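Local coordinates for protein putative aldolase (Bacteroides vulgatus ATCC 8482, PDB 3DXI) that is of unknown function but is a putative aldolase, its N-terminal domain folded as a TIM barrel of the HMGL-like family, at residues Val134-Lys139 and Val163-Gly168; Ala152-Ala157 and Lys183-Pro188. All coordinates share one frame; numbering follows the deposited sequence.

Interaction 1: Val134-Lys139 and Val163-Gly168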
loop_
_atom_site.group_PDB
_atom_site.type_symbol
_atom_site.label_atom_id
_atom_site.label_comp_id
_atom_site.label_asym_id
_atom_site.label_seq_id
_atom_site.Cartn_x
_atom_site.Cartn_y
_atom_site.Cartn_z
ATOM N N VAL A 134 16.521 2.719 16.186
ATOM C CA VAL A 134 17.684 2.260 15.428
ATOM C C VAL A 134 17.403 2.055 13.944
ATOM O O VAL A 134 16.530 1.285 13.559
ATOM C CB VAL A 134 18.248 0.959 16.037
ATOM C CG1 VAL A 134 19.520 0.533 15.292
ATOM C CG2 VAL A 134 18.535 1.175 17.527
HETATM N N MSE A 135 18.177 2.753 13.121
HETATM C CA MSE A 135 18.030 2.709 11.671
HETATM C C MSE A 135 18.644 1.489 11.002
HETATM O O MSE A 135 19.377 0.723 11.621
HETATM C CB MSE A 135 18.656 3.963 11.067
HETATM C CG MSE A 135 18.342 5.221 11.850
HETATM SE SE MSE A 135 19.183 6.822 11.155
HETATM C CE MSE A 135 20.984 6.185 10.909
ATOM N N TYR A 136 18.317 1.330 9.722
ATOM C CA TYR A 136 18.816 0.250 8.879
ATOM C C TYR A 136 18.657 -1.160 9.433
ATOM O O TYR A 136 19.623 -1.918 9.483
ATOM C CB TYR A 136 20.289 0.488 8.549
ATOM C CG TYR A 136 20.619 1.935 8.269
ATOM C CD1 TYR A 136 19.911 2.668 7.315
ATOM C CD2 TYR A 136 21.637 2.575 8.966
ATOM C CE1 TYR A 136 20.212 4.010 7.068
ATOM C CE2 TYR A 136 21.946 3.902 8.729
ATOM C CZ TYR A 136 21.233 4.617 7.782
ATOM O OH TYR A 136 21.549 5.938 7.558
HETATM N N MSE A 137 17.443 -1.522 9.825
HETATM C CA MSE A 137 17.206 -2.857 10.351
HETATM C C MSE A 137 17.506 -3.901 9.269
HETATM O O MSE A 137 17.672 -5.078 9.565
HETATM C CB MSE A 137 15.757 -2.986 10.825
HETATM C CG MSE A 137 14.715 -2.880 9.721
HETATM SE SE MSE A 137 12.908 -2.737 10.431
HETATM C CE MSE A 137 12.669 -4.587 10.956
ATOM N N SER A 138 17.567 -3.464 8.016
ATOM C CA SER A 138 17.850 -4.377 6.904
ATOM C C SER A 138 19.331 -4.755 6.833
ATOM O O SER A 138 19.731 -5.553 5.985
ATOM C CB SER A 138 17.457 -3.739 5.576
ATOM O OG SER A 138 18.327 -2.660 5.275
ATOM N N LYS A 139 20.145 -4.179 7.714
ATOM C CA LYS A 139 21.576 -4.465 7.719
ATOM C C LYS A 139 22.045 -5.136 9.008
ATOM O O LYS A 139 23.193 -5.580 9.101
ATOM C CB LYS A 139 22.366 -3.168 7.508
ATOM C CG LYS A 139 21.996 -2.410 6.245
ATOM C CD LYS A 139 22.880 -1.189 6.046
ATOM C CE LYS A 139 22.524 -0.462 4.748
ATOM N NZ LYS A 139 23.444 0.680 4.445
ATOM N N VAL A 163 13.604 0.393 12.801
ATOM C CA VAL A 163 13.227 1.291 11.711
ATOM C C VAL A 163 13.495 0.774 10.295
ATOM O O VAL A 163 14.636 0.510 9.914
ATOM C CB VAL A 163 13.930 2.655 11.876
ATOM C CG1 VAL A 163 13.486 3.620 10.786
ATOM C CG2 VAL A 163 13.621 3.222 13.253
ATOM N N ASP A 164 12.414 0.640 9.530
ATOM C CA ASP A 164 12.453 0.188 8.141
ATOM C C ASP A 164 12.913 1.407 7.329
ATOM O O ASP A 164 12.151 1.978 6.556
ATOM C CB ASP A 164 11.040 -0.265 7.739
ATOM C CG ASP A 164 10.907 -0.599 6.261
ATOM O OD1 ASP A 164 11.899 -1.032 5.636
ATOM O OD2 ASP A 164 9.782 -0.447 5.730
ATOM N N SER A 165 14.173 1.788 7.531
ATOM C CA SER A 165 14.780 2.960 6.893
ATOM C C SER A 165 14.591 3.132 5.392
ATOM O O SER A 165 14.265 4.226 4.928
ATOM C CB SER A 165 16.276 3.010 7.223
ATOM O OG SER A 165 16.490 3.295 8.597
ATOM N N PHE A 166 14.788 2.061 4.634
ATOM C CA PHE A 166 14.655 2.130 3.184
ATOM C C PHE A 166 13.241 1.874 2.675
ATOM O O PHE A 166 12.925 2.183 1.522
ATOM C CB PHE A 166 15.620 1.133 2.533
ATOM C CG PHE A 166 17.056 1.336 2.926
ATOM C CD1 PHE A 166 17.676 2.569 2.735
ATOM C CD2 PHE A 166 17.790 0.297 3.487
ATOM C CE1 PHE A 166 19.007 2.763 3.095
ATOM C CE2 PHE A 166 19.117 0.480 3.849
ATOM C CZ PHE A 166 19.729 1.715 3.653
ATOM N N GLY A 167 12.391 1.314 3.529
ATOM C CA GLY A 167 11.030 1.019 3.121
ATOM C C GLY A 167 11.000 -0.189 2.204
ATOM O O GLY A 167 10.179 -0.270 1.285
ATOM N N GLY A 168 11.909 -1.128 2.451
ATOM C CA GLY A 168 11.977 -2.330 1.640
ATOM C C GLY A 168 11.906 -3.619 2.439
ATOM O O GLY A 168 12.011 -4.704 1.877
#

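Interaction 2: Ala152-Ala157 and Lys183-Pro188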
loop_
_atom_site.group_PDB
_atom_site.type_symbol
_atom_site.label_atom_id
_atom_site.label_comp_id
_atom_site.label_asym_id
_atom_site.label_seq_id
_atom_site.Cartn_x
_atom_site.Cartn_y
_atom_site.Cartn_z
ATOM N N ALA A 152 23.059 -4.625 26.683
ATOM C CA ALA A 152 23.469 -3.463 27.467
ATOM C C ALA A 152 22.372 -2.407 27.653
ATOM O O ALA A 152 22.525 -1.483 28.453
ATOM C CB ALA A 152 24.706 -2.824 26.833
ATOM N N ILE A 153 21.265 -2.540 26.925
ATOM C CA ILE A 153 20.180 -1.569 27.035
ATOM C C ILE A 153 19.038 -2.034 27.935
ATOM O O ILE A 153 18.094 -1.286 28.179
ATOM C CB ILE A 153 19.595 -1.220 25.646
ATOM C CG1 ILE A 153 18.692 -2.349 25.142
ATOM C CG2 ILE A 153 20.718 -1.004 24.655
ATOM C CD1 ILE A 153 17.919 -1.994 23.871
ATOM N N ASP A 154 19.133 -3.262 28.438
ATOM C CA ASP A 154 18.090 -3.830 29.292
ATOM C C ASP A 154 17.600 -2.980 30.463
ATOM O O ASP A 154 16.409 -3.003 30.784
ATOM C CB ASP A 154 18.521 -5.202 29.819
ATOM C CG ASP A 154 18.398 -6.291 28.776
ATOM O OD1 ASP A 154 17.637 -6.101 27.801
ATOM O OD2 ASP A 154 19.046 -7.344 28.933
ATOM N N LYS A 155 18.498 -2.241 31.107
ATOM C CA LYS A 155 18.099 -1.408 32.239
ATOM C C LYS A 155 17.836 0.052 31.873
ATOM O O LYS A 155 17.398 0.833 32.719
ATOM C CB LYS A 155 19.158 -1.465 33.347
ATOM C CG LYS A 155 18.940 -2.560 34.382
ATOM C CD LYS A 155 18.917 -3.935 33.748
ATOM C CE LYS A 155 18.667 -5.017 34.788
ATOM N NZ LYS A 155 18.637 -6.375 34.168
ATOM N N ILE A 156 18.087 0.413 30.617
ATOM C CA ILE A 156 17.889 1.786 30.168
ATOM C C ILE A 156 16.707 1.989 29.227
ATOM O O ILE A 156 15.835 2.819 29.477
ATOM C CB ILE A 156 19.140 2.334 29.448
ATOM C CG1 ILE A 156 20.344 2.335 30.392
ATOM C CG2 ILE A 156 18.875 3.750 28.955
ATOM C CD1 ILE A 156 21.084 1.029 30.436
ATOM N N ALA A 157 16.686 1.238 28.137
ATOM C CA ALA A 157 15.626 1.368 27.149
ATOM C C ALA A 157 14.220 1.070 27.660
ATOM O O ALA A 157 14.011 0.142 28.437
ATOM C CB ALA A 157 15.933 0.478 25.944
ATOM N N LYS A 183 15.746 -12.292 21.577
ATOM C CA LYS A 183 16.769 -13.190 22.122
ATOM C C LYS A 183 17.893 -12.412 22.793
ATOM O O LYS A 183 18.613 -12.955 23.633
ATOM C CB LYS A 183 17.420 -14.035 21.021
ATOM C CG LYS A 183 16.544 -15.063 20.343
ATOM C CD LYS A 183 17.371 -15.795 19.289
ATOM C CE LYS A 183 16.550 -16.816 18.532
ATOM N NZ LYS A 183 17.353 -17.444 17.448
ATOM N N TYR A 184 18.045 -11.146 22.422
ATOM C CA TYR A 184 19.133 -10.340 22.951
ATOM C C TYR A 184 18.777 -9.212 23.908
ATOM O O TYR A 184 19.652 -8.692 24.606
ATOM C CB TYR A 184 19.959 -9.813 21.781
ATOM C CG TYR A 184 20.588 -10.934 20.980
ATOM C CD1 TYR A 184 21.712 -11.605 21.455
ATOM C CD2 TYR A 184 20.020 -11.369 19.785
ATOM C CE1 TYR A 184 22.257 -12.684 20.765
ATOM C CE2 TYR A 184 20.552 -12.453 19.083
ATOM C CZ TYR A 184 21.671 -13.107 19.580
ATOM O OH TYR A 184 22.193 -14.194 18.909
ATOM N N THR A 185 17.508 -8.824 23.952
ATOM C CA THR A 185 17.104 -7.776 24.878
ATOM C C THR A 185 15.715 -8.072 25.425
ATOM O O THR A 185 14.901 -8.705 24.753
ATOM C CB THR A 185 17.147 -6.369 24.214
ATOM O OG1 THR A 185 16.657 -5.395 25.143
ATOM C CG2 THR A 185 16.318 -6.332 22.945
ATOM N N HIS A 186 15.466 -7.631 26.657
ATOM C CA HIS A 186 14.188 -7.853 27.326
ATOM C C HIS A 186 13.256 -6.654 27.211
ATOM O O HIS A 186 12.087 -6.745 27.579
ATOM C CB HIS A 186 14.408 -8.140 28.816
ATOM C CG HIS A 186 15.088 -9.445 29.093
ATOM N ND1 HIS A 186 14.415 -10.647 29.111
ATOM C CD2 HIS A 186 16.386 -9.735 29.349
ATOM C CE1 HIS A 186 15.269 -11.623 29.364
ATOM N NE2 HIS A 186 16.472 -11.096 29.512
ATOM N N VAL A 187 13.770 -5.536 26.704
ATOM C CA VAL A 187 12.967 -4.325 26.593
ATOM C C VAL A 187 11.856 -4.375 25.548
ATOM O O VAL A 187 11.897 -5.165 24.602
ATOM C CB VAL A 187 13.849 -3.084 26.304
ATOM C CG1 VAL A 187 14.894 -2.927 27.397
ATOM C CG2 VAL A 187 14.503 -3.205 24.935
ATOM N N PRO A 188 10.825 -3.540 25.733
ATOM C CA PRO A 188 9.697 -3.479 24.801
ATOM C C PRO A 188 10.243 -3.189 23.399
ATOM O O PRO A 188 11.213 -2.441 23.246
ATOM C CB PRO A 188 8.864 -2.327 25.355
ATOM C CG PRO A 188 9.095 -2.446 26.845
ATOM C CD PRO A 188 10.584 -2.693 26.917
HETATM O O HOH W 1 19.453 -9.256 27.333
#

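Interaction 1: Val134-Lys139 and Val163-Gly168
Ser165 reaches across to Tyr136 with its hydroxyl: OG accepts a hydrogen bond from the backbone N of Tyr136 at 2.9 Å, almost straight (178°). A serine suits this place because its short arm can satisfy an amide where the chain leaves the strand and turns. One step back, Val163 N donates to Val134 O (3.2 Å), a backbone bond at the C-terminal ends of the two strands. Val163 O then faces Met137, whose amide N makes a weak bond to it at 3.5 Å, while the inverse gamma turn centred on Asp164 brings Ser165 N to the same oxygen in a weak bond. Selenomethionine Met137 fills this tight side. Its CG lies between the backbone N and the carbonyl carbon (chi1 65°), 3.4 Å from Val163 O, and SE ends 3.5 Å from Asp164 N, a flexible apolar chain following the turn. The Asp164 carboxylate accepts from the amides of His194 and Ile169.

The looser side faces solvent through partly exposed Tyr136 and exposed Lys139, though Phe166 is buried. The Tyr136 and Phe166 rings are nearly parallel (24°) but slid apart, centroids 5.7 Å from each other, touching mainly through Tyr136 CD1 and Phe166 CZ. Met135 CB sits over the centre of one tyrosine face. Lys139 crosses Phe166 at about a right angle, its methylene CE meeting the ring edge at CE2 (3.6 Å), and Ser138 OG lies in the ring plane beside CD2 and CE2. Two loops meeting just beyond the C-terminal ends of neighbouring parallel strands, 129-134 and 159-163, are characteristic of the TIM barrel.

Interaction 2: Ala152-Ala157 and Lys183-Pro188
The direct hydrogen bonds from Asp154 to the 183-188 segment both end on one carboxylate oxygen, OD1. It accepts a bond from His186 N at 2.9 Å, nearly straight (171°), approached on its syn side but 35° out of the carboxylate plane. The same OD1 also accepts from the hydroxyl of Thr185 (OG1, 2.9 Å), which arrives nearly along the C-O axis. OD2 instead lies at the edge of the His186 ring, 3.6 Å from CD2. A water that donates to Tyr184 O also approaches OD2, but so closely that the details of this contact are doubtful.

Beside this polar grip, Val187 forms the apolar half of the contact. Its CG1 meets Ala157 CB at 3.8 Å and comes within 3.4 Å of Ala157 O, while CG2 touches Ile153 CD1 at 3.8 Å. A branched valine suits the place because its two methyls serve different neighbours, and the small alanine allows close approach.

The next shell sets these groups in position. Thr185 carries OG1 anti to its backbone N (chi1 176°), where the hydroxyl also accepts from Val187 N at 3.3 Å, forming an ST turn. Across the contact, Ile153 O accepts from both Ile156 N and Ala157 N, closing the turn from which the Asp154 side chain projects. Farther out, Phe160 of strand 159-163 packs against both Ile153 and Val187, and Phe132 against Ile153 and Ala157, joining the contact to the barrel wall.

The threonine hydroxyl thus donates to the carboxylate while accepting from an amide, a relay that ties the ST turn to Asp154. The two donors on OD1 probably favour the anion. No salt bridge forms across the contact, but His186 NE2 lies 4.6 Å from Asp154 OD2, and the ring, if protonated, would favour the anion further.

The two contacts join the same sector of the barrel at opposite ends. Interaction 1 joins the loops that follow strands 129-134 and 159-163; interaction 2 joins the loops that lead into strands 159-163 and 189-192. Their segments alternate along the chain: strand 159-163 runs from just after 152-157 of interaction 2 to the start of 163-168 of interaction 1, and helix 171-184 returns the chain. The centres of interactions 1 and 2 lie about 19 Å apart; the nearest atoms of interactions 1 and 2 are about 7 Å apart, without touching. In TIM barrels the active site lies at the C-terminal ends of the strands, so interaction 1 is on the side where a site would be expected, and interaction 2 on the other.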